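Local coordinates for protein malate dehydrogenase (Aeropyrum pernix, PDB 2D4A) that catalyses the reversible oxidation of malate to oxaloacetate with either NAD or NADP as coenzyme, and can also oxidise tartrate, at residues B[120-124]-B[258-262]; B[145-150]-B[164-168]; B[178-182]-B[278-284]. All coordinates share one frame; numbering follows the deposited sequence.

Contact 1 of 3, residues B[120-124]-B[258-262]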
loop_
_atom_site.group_PDB
_atom_site.type_symbol
_atom_site.label_atom_id
_atom_site.label_comp_id
_atom_site.label_asym_id
_atom_site.label_seq_id
_atom_site.Cartn_x
_atom_site.Cartn_y
_atom_site.Cartn_z
ATOM N N ASP B 120 -23.746 6.227 20.242
ATOM C CA ASP B 120 -25.082 5.641 20.247
ATOM C C ASP B 120 -26.173 6.703 20.262
ATOM O O ASP B 120 -27.085 6.680 19.430
ATOM C CB ASP B 120 -25.201 4.705 21.444
ATOM C CG ASP B 120 -24.126 3.641 21.432
ATOM O OD1 ASP B 120 -23.265 3.643 22.338
ATOM O OD2 ASP B 120 -24.144 2.815 20.495
ATOM N N ALA B 121 -26.079 7.634 21.201
ATOM C CA ALA B 121 -27.060 8.701 21.284
ATOM C C ALA B 121 -26.985 9.582 20.032
ATOM O O ALA B 121 -28.013 9.953 19.473
ATOM C CB ALA B 121 -26.818 9.534 22.530
ATOM N N MET B 122 -25.768 9.899 19.592
ATOM C CA MET B 122 -25.569 10.743 18.419
ATOM C C MET B 122 -26.128 10.075 17.174
ATOM O O MET B 122 -26.738 10.726 16.327
ATOM C CB MET B 122 -24.084 11.042 18.213
ATOM C CG MET B 122 -23.438 11.875 19.318
ATOM S SD MET B 122 -24.300 13.450 19.657
ATOM C CE MET B 122 -25.181 13.037 21.196
ATOM N N THR B 123 -25.912 8.771 17.054
ATOM C CA THR B 123 -26.424 8.031 15.912
ATOM C C THR B 123 -27.947 8.123 15.919
ATOM O O THR B 123 -28.570 8.268 14.873
ATOM C CB THR B 123 -26.005 6.560 15.986
ATOM O OG1 THR B 123 -24.575 6.476 15.981
ATOM C CG2 THR B 123 -26.562 5.783 14.803
ATOM N N TYR B 124 -28.534 8.051 17.110
ATOM C CA TYR B 124 -29.980 8.130 17.272
ATOM C C TYR B 124 -30.512 9.468 16.752
ATOM O O TYR B 124 -31.384 9.505 15.888
ATOM C CB TYR B 124 -30.343 7.943 18.749
ATOM C CG TYR B 124 -31.823 7.806 19.034
ATOM C CD1 TYR B 124 -32.655 8.925 19.071
ATOM C CD2 TYR B 124 -32.392 6.548 19.278
ATOM C CE1 TYR B 124 -34.014 8.799 19.346
ATOM C CE2 TYR B 124 -33.751 6.409 19.554
ATOM C CZ TYR B 124 -34.553 7.543 19.584
ATOM O OH TYR B 124 -35.898 7.421 19.841
ATOM N N ASP B 258 -36.675 0.554 17.995
ATOM C CA ASP B 258 -36.767 1.938 18.521
ATOM C C ASP B 258 -35.760 2.105 19.615
ATOM O O ASP B 258 -35.767 2.807 20.589
ATOM C CB ASP B 258 -38.181 2.329 18.865
ATOM C CG ASP B 258 -38.283 3.827 19.170
ATOM O OD1 ASP B 258 -38.049 4.651 18.237
ATOM O OD2 ASP B 258 -38.639 4.212 20.288
ATOM N N ILE B 259 -34.363 1.850 19.200
ATOM C CA ILE B 259 -33.152 2.083 20.045
ATOM C C ILE B 259 -31.885 1.793 19.239
ATOM O O ILE B 259 -31.945 1.128 18.208
ATOM C CB ILE B 259 -33.207 1.198 21.323
ATOM C CG1 ILE B 259 -32.143 1.677 22.322
ATOM C CG2 ILE B 259 -33.006 -0.269 20.967
ATOM C CD1 ILE B 259 -32.241 3.181 22.670
ATOM N N VAL B 260 -30.754 2.318 19.702
ATOM C CA VAL B 260 -29.475 2.126 19.040
ATOM C C VAL B 260 -28.578 1.234 19.891
ATOM O O VAL B 260 -28.515 1.409 21.110
ATOM C CB VAL B 260 -28.753 3.483 18.837
ATOM C CG1 VAL B 260 -27.340 3.265 18.303
ATOM C CG2 VAL B 260 -29.552 4.364 17.878
ATOM N N ALA B 261 -27.892 0.282 19.257
ATOM C CA ALA B 261 -26.977 -0.621 19.968
ATOM C C ALA B 261 -25.774 -1.052 19.118
ATOM O O ALA B 261 -25.813 -1.030 17.886
ATOM C CB ALA B 261 -27.735 -1.862 20.460
ATOM N N GLU B 262 -24.703 -1.446 19.803
ATOM C CA GLU B 262 -23.479 -1.912 19.160
ATOM C C GLU B 262 -23.667 -3.395 18.807
ATOM O O GLU B 262 -23.559 -4.263 19.677
ATOM C CB GLU B 262 -22.293 -1.737 20.118
ATOM C CG GLU B 262 -20.947 -2.100 19.520
ATOM C CD GLU B 262 -19.767 -1.609 20.347
ATOM O OE1 GLU B 262 -19.742 -0.416 20.706
ATOM O OE2 GLU B 262 -18.854 -2.411 20.627
#

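Contact 2 of 3, residues B[145-150]-B[164-168]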
loop_
_atom_site.group_PDB
_atom_site.type_symbol
_atom_site.label_atom_id
_atom_site.label_comp_id
_atom_site.label_asym_id
_atom_site.label_seq_id
_atom_site.Cartn_x
_atom_site.Cartn_y
_atom_site.Cartn_z
ATOM N N ASP B 145 -13.551 -0.893 19.647
ATOM C CA ASP B 145 -13.596 -1.655 20.903
ATOM C C ASP B 145 -12.901 -3.001 20.690
ATOM O O ASP B 145 -12.127 -3.468 21.527
ATOM C CB ASP B 145 -15.037 -1.931 21.359
ATOM C CG ASP B 145 -15.804 -0.667 21.704
ATOM O OD1 ASP B 145 -15.261 0.192 22.445
ATOM O OD2 ASP B 145 -16.961 -0.549 21.243
ATOM N N SER B 146 -13.199 -3.609 19.547
ATOM C CA SER B 146 -12.645 -4.897 19.170
ATOM C C SER B 146 -11.113 -4.848 19.010
ATOM O O SER B 146 -10.403 -5.763 19.429
ATOM C CB SER B 146 -13.322 -5.360 17.876
ATOM O OG SER B 146 -12.853 -6.623 17.456
ATOM N N ALA B 147 -10.607 -3.772 18.415
ATOM C CA ALA B 147 -9.170 -3.615 18.204
ATOM C C ALA B 147 -8.439 -3.372 19.525
ATOM O O ALA B 147 -7.329 -3.877 19.730
ATOM C CB ALA B 147 -8.898 -2.464 17.233
ATOM N N ARG B 148 -9.058 -2.594 20.413
ATOM C CA ARG B 148 -8.466 -2.304 21.723
ATOM C C ARG B 148 -8.446 -3.580 22.576
ATOM O O ARG B 148 -7.472 -3.872 23.273
ATOM C CB ARG B 148 -9.255 -1.190 22.441
ATOM C CG ARG B 148 -8.949 0.226 21.951
ATOM C CD ARG B 148 -9.912 1.225 22.570
ATOM N NE ARG B 148 -9.589 2.626 22.286
ATOM C CZ ARG B 148 -10.434 3.640 22.482
ATOM N NH1 ARG B 148 -11.645 3.410 22.956
ATOM N NH2 ARG B 148 -10.080 4.887 22.214
ATOM N N MET B 149 -9.535 -4.336 22.512
ATOM C CA MET B 149 -9.641 -5.585 23.242
ATOM C C MET B 149 -8.523 -6.481 22.738
ATOM O O MET B 149 -7.765 -7.051 23.522
ATOM C CB MET B 149 -10.989 -6.230 22.956
ATOM C CG MET B 149 -11.151 -7.617 23.530
ATOM S SD MET B 149 -12.388 -7.637 24.827
ATOM C CE MET B 149 -11.428 -6.965 26.186
ATOM N N ALA B 150 -8.423 -6.585 21.414
ATOM C CA ALA B 150 -7.408 -7.403 20.759
ATOM C C ALA B 150 -5.993 -6.973 21.140
ATOM O O ALA B 150 -5.108 -7.808 21.341
ATOM C CB ALA B 150 -7.586 -7.323 19.255
ATOM N N VAL B 164 -5.712 -12.257 16.999
ATOM C CA VAL B 164 -6.749 -12.267 18.005
ATOM C C VAL B 164 -8.081 -11.893 17.400
ATOM O O VAL B 164 -8.188 -10.918 16.665
ATOM C CB VAL B 164 -6.430 -11.289 19.122
ATOM C CG1 VAL B 164 -7.534 -11.337 20.166
ATOM C CG2 VAL B 164 -5.079 -11.628 19.722
ATOM N N ASN B 165 -9.096 -12.680 17.719
ATOM C CA ASN B 165 -10.441 -12.455 17.217
ATOM C C ASN B 165 -11.309 -12.107 18.436
ATOM O O ASN B 165 -11.686 -12.990 19.201
ATOM C CB ASN B 165 -10.911 -13.745 16.539
ATOM C CG ASN B 165 -12.343 -13.677 16.055
ATOM O OD1 ASN B 165 -13.069 -14.674 16.115
ATOM N ND2 ASN B 165 -12.759 -12.511 15.554
ATOM N N ALA B 166 -11.611 -10.824 18.628
ATOM C CA ALA B 166 -12.411 -10.408 19.780
ATOM C C ALA B 166 -13.829 -9.968 19.444
ATOM O O ALA B 166 -14.034 -9.052 18.648
ATOM C CB ALA B 166 -11.700 -9.291 20.536
ATOM N N ILE B 167 -14.809 -10.610 20.068
ATOM C CA ILE B 167 -16.205 -10.278 19.825
ATOM C C ILE B 167 -16.753 -9.374 20.944
ATOM O O ILE B 167 -16.630 -9.687 22.126
ATOM C CB ILE B 167 -17.043 -11.591 19.698
ATOM C CG1 ILE B 167 -16.647 -12.327 18.411
ATOM C CG2 ILE B 167 -18.534 -11.290 19.723
ATOM C CD1 ILE B 167 -16.865 -11.525 17.135
ATOM N N VAL B 168 -17.339 -8.244 20.566
ATOM C CA VAL B 168 -17.903 -7.316 21.542
ATOM C C VAL B 168 -19.329 -6.927 21.136
ATOM O O VAL B 168 -19.715 -7.095 19.980
ATOM C CB VAL B 168 -17.020 -6.033 21.679
ATOM C CG1 VAL B 168 -15.695 -6.383 22.325
ATOM C CG2 VAL B 168 -16.777 -5.406 20.305
HETATM O O HOH W 1 -10.474 -8.615 16.718
#

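Contact 3 of 3, residues B[178-182]-B[278-284]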
loop_
_atom_site.group_PDB
_atom_site.type_symbol
_atom_site.label_atom_id
_atom_site.label_comp_id
_atom_site.label_asym_id
_atom_site.label_seq_id
_atom_site.Cartn_x
_atom_site.Cartn_y
_atom_site.Cartn_z
ATOM N N PRO B 178 -17.701 -7.877 26.089
ATOM C CA PRO B 178 -17.068 -8.834 25.185
ATOM C C PRO B 178 -17.748 -10.176 25.356
ATOM O O PRO B 178 -18.446 -10.394 26.342
ATOM C CB PRO B 178 -15.659 -8.892 25.717
ATOM C CG PRO B 178 -15.952 -8.959 27.198
ATOM C CD PRO B 178 -16.944 -7.810 27.351
ATOM N N VAL B 179 -17.525 -11.085 24.416
ATOM C CA VAL B 179 -18.125 -12.406 24.502
ATOM C C VAL B 179 -17.005 -13.453 24.433
ATOM O O VAL B 179 -16.820 -14.119 23.411
ATOM C CB VAL B 179 -19.140 -12.603 23.358
ATOM C CG1 VAL B 179 -19.907 -13.898 23.535
ATOM C CG2 VAL B 179 -20.096 -11.425 23.326
ATOM N N PRO B 180 -16.241 -13.605 25.535
ATOM C CA PRO B 180 -15.128 -14.560 25.617
ATOM C C PRO B 180 -15.468 -15.965 25.110
ATOM O O PRO B 180 -14.622 -16.656 24.546
ATOM C CB PRO B 180 -14.775 -14.547 27.103
ATOM C CG PRO B 180 -15.105 -13.157 27.508
ATOM C CD PRO B 180 -16.435 -12.931 26.832
ATOM N N ARG B 181 -16.709 -16.378 25.323
ATOM C CA ARG B 181 -17.161 -17.686 24.881
ATOM C C ARG B 181 -17.017 -17.771 23.366
ATOM O O ARG B 181 -16.784 -18.840 22.808
ATOM C CB ARG B 181 -18.625 -17.877 25.268
ATOM C CG ARG B 181 -19.224 -19.232 24.928
ATOM C CD ARG B 181 -20.620 -19.319 25.507
ATOM N NE ARG B 181 -21.557 -18.492 24.756
ATOM C CZ ARG B 181 -22.138 -18.881 23.629
ATOM N NH1 ARG B 181 -21.881 -20.086 23.133
ATOM N NH2 ARG B 181 -22.967 -18.065 22.996
ATOM N N LEU B 182 -17.143 -16.636 22.696
ATOM C CA LEU B 182 -17.051 -16.640 21.251
ATOM C C LEU B 182 -15.789 -15.992 20.707
ATOM O O LEU B 182 -15.716 -15.662 19.518
ATOM C CB LEU B 182 -18.277 -15.947 20.658
ATOM C CG LEU B 182 -19.661 -16.520 20.982
ATOM C CD1 LEU B 182 -20.704 -15.565 20.427
ATOM C CD2 LEU B 182 -19.836 -17.913 20.389
ATOM N N LEU B 278 -25.872 -12.872 17.212
ATOM C CA LEU B 278 -25.034 -13.909 17.806
ATOM C C LEU B 278 -25.813 -14.791 18.790
ATOM O O LEU B 278 -26.673 -14.303 19.524
ATOM C CB LEU B 278 -23.846 -13.277 18.538
ATOM C CG LEU B 278 -22.948 -12.247 17.844
ATOM C CD1 LEU B 278 -22.001 -11.663 18.883
ATOM C CD2 LEU B 278 -22.170 -12.868 16.703
ATOM N N PRO B 279 -25.531 -16.109 18.805
ATOM C CA PRO B 279 -26.228 -17.018 19.727
ATOM C C PRO B 279 -25.763 -16.679 21.142
ATOM O O PRO B 279 -24.586 -16.814 21.466
ATOM C CB PRO B 279 -25.781 -18.399 19.252
ATOM C CG PRO B 279 -24.406 -18.133 18.700
ATOM C CD PRO B 279 -24.599 -16.849 17.936
ATOM N N LEU B 280 -26.702 -16.234 21.970
ATOM C CA LEU B 280 -26.416 -15.790 23.330
ATOM C C LEU B 280 -26.970 -16.618 24.489
ATOM O O LEU B 280 -28.069 -17.182 24.423
ATOM C CB LEU B 280 -26.912 -14.346 23.477
ATOM C CG LEU B 280 -26.018 -13.128 23.210
ATOM C CD1 LEU B 280 -24.906 -13.442 22.213
ATOM C CD2 LEU B 280 -26.905 -11.993 22.725
ATOM N N THR B 281 -26.210 -16.649 25.575
ATOM C CA THR B 281 -26.626 -17.377 26.765
ATOM C C THR B 281 -27.444 -16.450 27.656
ATOM O O THR B 281 -27.536 -15.251 27.393
ATOM C CB THR B 281 -25.413 -17.866 27.562
ATOM O OG1 THR B 281 -24.710 -16.735 28.092
ATOM C CG2 THR B 281 -24.483 -18.666 26.672
ATOM N N GLU B 282 -28.037 -17.011 28.704
ATOM C CA GLU B 282 -28.843 -16.236 29.637
ATOM C C GLU B 282 -28.087 -15.020 30.146
ATOM O O GLU B 282 -28.599 -13.907 30.127
ATOM C CB GLU B 282 -29.257 -17.096 30.838
ATOM C CG GLU B 282 -28.085 -17.766 31.573
ATOM C CD GLU B 282 -28.066 -17.464 33.073
ATOM O OE1 GLU B 282 -27.989 -16.264 33.449
ATOM O OE2 GLU B 282 -28.116 -18.428 33.878
ATOM N N ASP B 283 -26.772 -15.166 30.410
ATOM C CA ASP B 283 -25.903 -14.154 31.002
ATOM C C ASP B 283 -25.593 -13.044 30.046
ATOM O O ASP B 283 -25.746 -11.868 30.379
ATOM C CB ASP B 283 -24.598 -14.792 31.474
ATOM C CG ASP B 283 -24.821 -16.144 32.096
ATOM O OD1 ASP B 283 -24.791 -17.166 31.355
ATOM O OD2 ASP B 283 -25.048 -16.170 33.333
ATOM N N GLU B 284 -25.266 -13.528 28.933
ATOM C CA GLU B 284 -24.908 -12.618 27.852
ATOM C C GLU B 284 -26.117 -11.808 27.396
ATOM O O GLU B 284 -25.991 -10.653 26.987
ATOM C CB GLU B 284 -24.320 -13.424 26.698
ATOM C CG GLU B 284 -22.935 -13.933 27.031
ATOM C CD GLU B 284 -22.493 -15.071 26.151
ATOM O OE1 GLU B 284 -23.170 -15.339 25.139
ATOM O OE2 GLU B 284 -21.458 -15.695 26.472
#

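Contact 1 of 3, residues B[120-124]-B[258-262]
The first torsions of Val260 and Tyr124 bring the two side chains together: CG1 of the valine lies trans to its own backbone nitrogen (chi1 173°), and the tyrosine ring swings out from its helix in the corresponding way (chi1 -172°). The pair illustrates how the Rossmann-type NAD-binding domain of a malate dehydrogenase is seated on the second domain. Helix 119-130 follows strand 111-114 of the parallel sheet, whereas Val260 belongs to strand 260-268 of the three-stranded antiparallel sheet.

The two methyls of the valine divide the work. CG2 comes to the rim of the tyrosine ring, 3.8 Å from Tyr124 CB, lying near the ring plane instead of over a face; Asp258 O and Ile259 CA are strung along that same edge. CG1 lies against the helix itself, with Asp120 CA at 3.8 Å and Thr123 CB at 4.2 Å. Both methyls thus straddle the carbonyl of Asp120, whose oxygen is 3.6 Å from Val260 CG1 and keeps its helical bond from Tyr124 N at 3.1 Å.

Around these apolar groups the polar ends look outward to other partners. Asp120 has its carboxylate gripped at both oxygens, OD1 by His172 N and OD2 by Ser247 OG. Asp120 therefore ties the helix start to the backbone of the residue that, by similarity, is the proton acceptor. Asp258, exposed, bonds through OD1 to Tyr249 OH. Val295 and Val299 of helix 282-300 pack on Asp120 and Tyr124 respectively, so that a third element joins the domain junction. The Tyr124 ring and the Asp258 carboxylate are turned 63° against each other, with Tyr124 OH 3.9 Å from Asp258 OD1.

Contact 2 of 3, residues B[145-150]-B[164-168]
Ser146 OG is gripped by two partners: it donates to Ala166 O at 3.0 Å and accepts from a water 3.2 Å away. The acceptor is approached in its carbonyl plane, on a lone pair, with a C=O...OG angle of 144°. With OG trans to the backbone nitrogen (chi1 -179°), the hydroxyl reaches across to strand 164-169. This is helix-on-sheet packing in the C-terminal alpha/beta domain of the LDH/MDH superfamily, helix 142-157 lying against the antiparallel sheet that the strand helps to build.

The same water also donates to Val164 O and accepts from Ala166 N, 3.1 Å distant. Ala166 lies where the regular strand is interrupted, and the water and the serine together satisfy both its N-H and its carbonyl, joining the break to the helix.

Beside this polar bridge runs a row of small apolar contacts. Ala166 CB is met by Met149 CG at 3.5 Å, after which the methionine chain bends and carries its sulfur past Val168 CG1. Ala150, one turn after Ser146, sets its CB against Val164 CG1 at 4.1 Å. Met149 also touches Val203 and Thr206 of helix 196-207, which extends the apolar layer.

The helix serves the active site as well. Asp145 packs on His172, by similarity the proton acceptor, consistent with the His-Asp pair of this enzyme family. Arg148, by similarity a substrate-binding residue, leaves the helix away from the strand and packs on His45 of a second subunit. On the outer side of the strand, Asn165 and Ile167 adjoin a third subunit. Nearest the active site, the aliphatic part of Asp145 rests on the valine: its CB lies 4.0 Å from Val168 CG2.

Contact 3 of 3, residues B[178-182]-B[278-284]
Arg181 leaves its short 3-10 segment toward Glu284, and already its CB lies 3.8 Å from Glu284 OE2. CG and CD continue the extended chain, CD passing 4.1 Å from Thr281 CG2; the bend at chi3 (73°) then turns NE toward the acid. NE donates to Glu284 OE2 at 3.3 Å with an N-H...O angle of 155°, on the syn side of the carboxylate. Acceptor and guanidinium share nearly one plane, the two flat groups being only 19° apart, so the salt bridge is met edge-on.

The acid belongs to a capping box at the start of helix 282-300: Thr281 OG1 accepts from Glu284 N, and Glu284 OE1 from Thr281 N, both weakly. The arginine thus joins the loop after strand 177-178 to an N-terminal helix cap.

The guanidinium lies between two methyls: Thr281 CG2 is over one face, 3.8 Å from Arg181 CZ, and Leu182 CD2 is over the other, offset toward the rim. Leu182 CD1 meanwhile reaches Leu278 CB at 4.3 Å. At the tip, Arg181 NH2 makes a second, weak bond to Glu284 OE1, 3.5 Å long.

Overall arrangement
The three contacts step from the domain junction to the edge of the C-terminal domain. Contact 1 joins the two domains; contacts 2 and 3 lie within the second, their centres 14 Å apart and each 21 Å from that of contact 1. Along the chain, contact 2 is nested inside the loop closed by contact 1, contact 3 opens after contact 2 closes, and contacts 1 and 3 cross. Strand 164-169 links contacts 2 and 3: Ile167 O probably bonds to Val179 N, and the Ile167 side chain packs on Leu278. Both adjoin the third subunit, while contacts 1 and 2 bring Asp120 and Asp145 to His172, by similarity the proton acceptor, and touch where Glu262 nears Asp145.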